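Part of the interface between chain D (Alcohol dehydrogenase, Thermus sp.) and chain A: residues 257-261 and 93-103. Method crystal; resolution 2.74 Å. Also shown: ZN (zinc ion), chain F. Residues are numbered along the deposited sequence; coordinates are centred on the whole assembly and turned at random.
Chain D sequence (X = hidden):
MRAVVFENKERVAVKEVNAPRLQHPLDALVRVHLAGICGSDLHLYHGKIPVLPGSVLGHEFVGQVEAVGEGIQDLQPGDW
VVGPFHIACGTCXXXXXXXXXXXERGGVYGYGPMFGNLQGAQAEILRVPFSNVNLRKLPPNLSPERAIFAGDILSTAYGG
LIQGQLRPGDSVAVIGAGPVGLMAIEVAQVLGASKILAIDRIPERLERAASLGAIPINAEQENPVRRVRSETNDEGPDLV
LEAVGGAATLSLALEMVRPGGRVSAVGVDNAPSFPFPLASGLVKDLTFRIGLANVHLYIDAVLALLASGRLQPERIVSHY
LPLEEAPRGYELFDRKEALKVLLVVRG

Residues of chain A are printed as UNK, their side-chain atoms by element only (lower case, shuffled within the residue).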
# COMPACT_ATOMS: atom_id res chain seq x y z
N VAL D 257 -8.22 -7.96 7.69
CA VAL D 257 -7.32 -8.50 6.66
C VAL D 257 -6.21 -9.32 7.29
O VAL D 257 -5.76 -9.02 8.37
CB VAL D 257 -6.68 -7.39 5.83
CG1 VAL D 257 -5.71 -6.56 6.67
CG2 VAL D 257 -6.01 -7.97 4.58
N ARG D 258 -5.77 -10.36 6.63
CA ARG D 258 -4.70 -11.15 7.19
C ARG D 258 -3.42 -10.36 7.21
O ARG D 258 -3.26 -9.43 6.41
CB ARG D 258 -4.46 -12.45 6.39
CG ARG D 258 -3.85 -12.30 5.00
CD ARG D 258 -3.43 -13.68 4.50
NE ARG D 258 -2.94 -13.67 3.12
CZ ARG D 258 -1.72 -13.26 2.72
NH1 ARG D 258 -0.79 -12.78 3.57
NH2 ARG D 258 -1.45 -13.32 1.45
N PRO D 259 -2.49 -10.75 8.10
CA PRO D 259 -1.14 -10.27 8.02
C PRO D 259 -0.58 -10.47 6.61
O PRO D 259 -0.80 -11.55 6.00
CB PRO D 259 -0.40 -11.17 8.99
CG PRO D 259 -1.41 -11.52 10.01
CD PRO D 259 -2.66 -11.69 9.22
N GLY D 260 0.10 -9.43 6.10
CA GLY D 260 0.67 -9.48 4.77
C GLY D 260 -0.36 -9.38 3.67
O GLY D 260 -0.07 -9.66 2.52
N GLY D 261 -1.57 -8.98 4.01
CA GLY D 261 -2.60 -8.82 3.00
C GLY D 261 -2.70 -7.36 2.56
O GLY D 261 -1.85 -6.50 2.88
N UNK A 93 2.23 -21.56 5.96
CA UNK A 93 1.54 -20.87 4.86
C UNK A 93 2.14 -19.51 4.47
O UNK A 93 2.18 -19.19 3.27
c UNK A 93 0.12 -20.69 5.41
c UNK A 93 1.33 -21.82 7.09
c UNK A 93 -0.02 -21.72 6.48
N UNK A 94 2.59 -18.74 5.46
CA UNK A 94 3.28 -17.47 5.17
C UNK A 94 4.63 -17.65 4.40
O UNK A 94 4.90 -16.91 3.47
c UNK A 94 1.48 -15.06 6.23
c UNK A 94 3.45 -16.62 6.44
c UNK A 94 -0.46 -15.27 7.66
o UNK A 94 -1.72 -14.83 8.05
c UNK A 94 0.22 -14.63 6.61
c UNK A 94 2.10 -16.12 6.89
c UNK A 94 1.39 -16.76 7.92
c UNK A 94 0.13 -16.33 8.31
N UNK A 95 5.43 -18.64 4.78
CA UNK A 95 6.66 -18.91 4.08
C UNK A 95 6.35 -19.34 2.68
O UNK A 95 7.05 -18.94 1.78
s UNK A 95 8.35 -19.43 6.26
c UNK A 95 7.51 -20.00 4.78
N UNK A 96 5.30 -20.12 2.48
CA UNK A 96 4.95 -20.57 1.11
C UNK A 96 4.50 -19.42 0.19
O UNK A 96 4.66 -19.51 -1.02
n UNK A 96 5.33 -24.72 1.23
n UNK A 96 5.16 -26.68 2.51
c UNK A 96 4.22 -22.75 2.14
c UNK A 96 5.83 -25.88 1.67
c UNK A 96 3.90 -21.67 1.13
n UNK A 96 7.02 -26.26 1.24
c UNK A 96 4.04 -24.15 1.60
N UNK A 97 3.95 -18.35 0.78
CA UNK A 97 3.61 -17.11 0.09
C UNK A 97 4.81 -16.19 -0.08
O UNK A 97 4.67 -15.07 -0.55
n UNK A 97 -0.99 -16.66 2.22
c UNK A 97 -1.49 -17.07 3.39
n UNK A 97 -0.80 -16.97 4.52
c UNK A 97 0.35 -16.11 2.01
n UNK A 97 -2.72 -17.56 3.45
c UNK A 97 2.55 -16.32 0.88
c UNK A 97 1.17 -16.94 1.02
N UNK A 98 5.98 -16.66 0.32
CA UNK A 98 7.22 -15.87 0.31
C UNK A 98 7.16 -14.61 1.16
O UNK A 98 7.85 -13.59 0.86
c UNK A 98 7.75 -18.00 -3.82
c UNK A 98 7.77 -16.79 -1.98
c UNK A 98 8.08 -18.06 -1.65
c UNK A 98 7.65 -15.56 -1.12
n UNK A 98 7.57 -16.79 -3.34
n UNK A 98 8.06 -18.80 -2.82
N UNK A 99 6.37 -14.70 2.24
CA UNK A 99 6.32 -13.64 3.23
C UNK A 99 6.98 -14.16 4.52
O UNK A 99 6.34 -14.41 5.55
o UNK A 99 1.97 -12.93 3.02
n UNK A 99 2.53 -10.96 2.12
c UNK A 99 4.89 -13.21 3.46
c UNK A 99 2.80 -12.20 2.48
c UNK A 99 4.20 -12.71 2.20
N UNK A 100 8.30 -14.29 4.44
CA UNK A 100 9.09 -14.97 5.48
C UNK A 100 9.11 -14.17 6.75
O UNK A 100 9.32 -14.73 7.82
c UNK A 100 10.61 -15.98 3.66
o UNK A 100 10.76 -17.91 -0.04
c UNK A 100 10.67 -15.25 2.45
c UNK A 100 10.73 -15.90 1.23
c UNK A 100 10.59 -17.37 3.57
c UNK A 100 10.64 -18.02 2.34
c UNK A 100 10.53 -15.27 5.01
c UNK A 100 10.73 -17.29 1.18
N UNK A 101 8.94 -12.86 6.66
CA UNK A 101 8.80 -12.06 7.87
C UNK A 101 7.52 -12.33 8.66
O UNK A 101 7.40 -11.88 9.76
o UNK A 101 7.59 -10.84 5.51
n UNK A 101 7.05 -9.11 6.81
c UNK A 101 7.78 -10.17 6.52
c UNK A 101 8.83 -10.56 7.53
N UNK A 102 6.54 -13.03 8.08
CA UNK A 102 5.34 -13.41 8.81
C UNK A 102 5.31 -14.88 9.18
O UNK A 102 4.23 -15.40 9.51
c UNK A 102 2.87 -11.34 6.68
c UNK A 102 3.89 -10.75 8.91
c UNK A 102 4.03 -11.58 7.64
c UNK A 102 4.11 -13.08 7.97
N UNK A 103 6.48 -15.54 9.11
CA UNK A 103 6.60 -16.97 9.40
C UNK A 103 5.97 -17.27 10.75
O UNK A 103 6.17 -16.52 11.70
s UNK A 103 8.20 -19.13 9.91
c UNK A 103 8.05 -17.41 9.45
ZN ZN F . 7.42 -20.25 8.22

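Position 93 carries three carbons that close a ring onto its own backbone N, which makes it Pro93(A); it lies in the helix that runs to 96 and stays out of reach of the partner stretch.

At position 94 one carbon leads to a six-carbon ring bearing one oxygen. A ring carbon comes 3.3 Å from O of Pro259(D), and the oxygen lies 3.5 Å from CD of the same proline. This is Tyr94(A). Its CA-to-CB bond points sideways, yet the end of the side chain comes nearer, and the ring presents its edge, CE1 foremost, to the carbonyl and to NH1 of Arg258(D).

Position 95 has one carbon and one sulfur, the sulfur 2.3 Å from ZN: Cys95(A), a metal ligand out of reach of the partner stretch. Position 96, with three carbons, a nitrogen and a carbon carrying two more nitrogens, is Arg96(A), exposed and making no contact here.

Position 97 repeats that composition, but points toward chain D. Its third carbon sits 3.4 Å from NH2 of Arg258(D), over one face of the guanidinium, and its own planar end lies flat on that group, centres 3.9 Å apart and planes at 16°. It is Arg97(A). NE of Arg97(A) and NH2 of Arg258(D) are 3.5 Å apart; both are donors, so the pair is a stack of like charges rather than a hydrogen bond.

One carbon and a five-membered ring of three carbons and two nitrogens identify position 98 as His98(A). Its positive phi ends the helix in a Schellman motif, and its ring is out of reach of the partner stretch.

Position 99 has three carbons, the third carrying one oxygen and one nitrogen: the oxygen is 2.8 Å from NH1 of Arg258(D), the nitrogen 2.9 Å from O of Gly260(D). A terminus that accepts at one atom and donates at the other is an amide, here Gln99(A).

Position 100, a carbon and a six-carbon ring with one oxygen, is Tyr100(A), turned elsewhere. Position 101, two carbons with an oxygen and a nitrogen on the second, is Asn101(A), also without contact.

Position 102 holds four carbons forked at the second; one tip reaches 3.4 Å from N of Gly260(D). It is Leu102(A), whose CD1 also lies 4.0 Å from CB of Pro259(D). Position 103, one carbon and a sulfur 2.2 Å from ZN, is Cys103(A).

The contact works by reading a type II turn, Arg258(D) to Gly261(D), with one amide. OE1 of Gln99(A) accepts from NH1 of Arg258(D), while NE2 of Gln99(A) donates almost linearly, at 174°, to the carbonyl of Gly260(D). NH1 of Arg258(D) also donates to O of Pro259(D) at 2.7 Å, tying the side chain to its own turn. Gly260(D) suits its place twice over: positive phi favours glycine, and an ideal CB on Gly260(D) would clash with CD1 of Leu102(A) at 2.6 Å and with NE2 of Gln99(A) at 2.7 Å. Apolar packing of Tyr94(A) and Leu102(A) against Pro259(D) completes the fit.

Chain A, residues 93-103: PYCRRHQYNLC
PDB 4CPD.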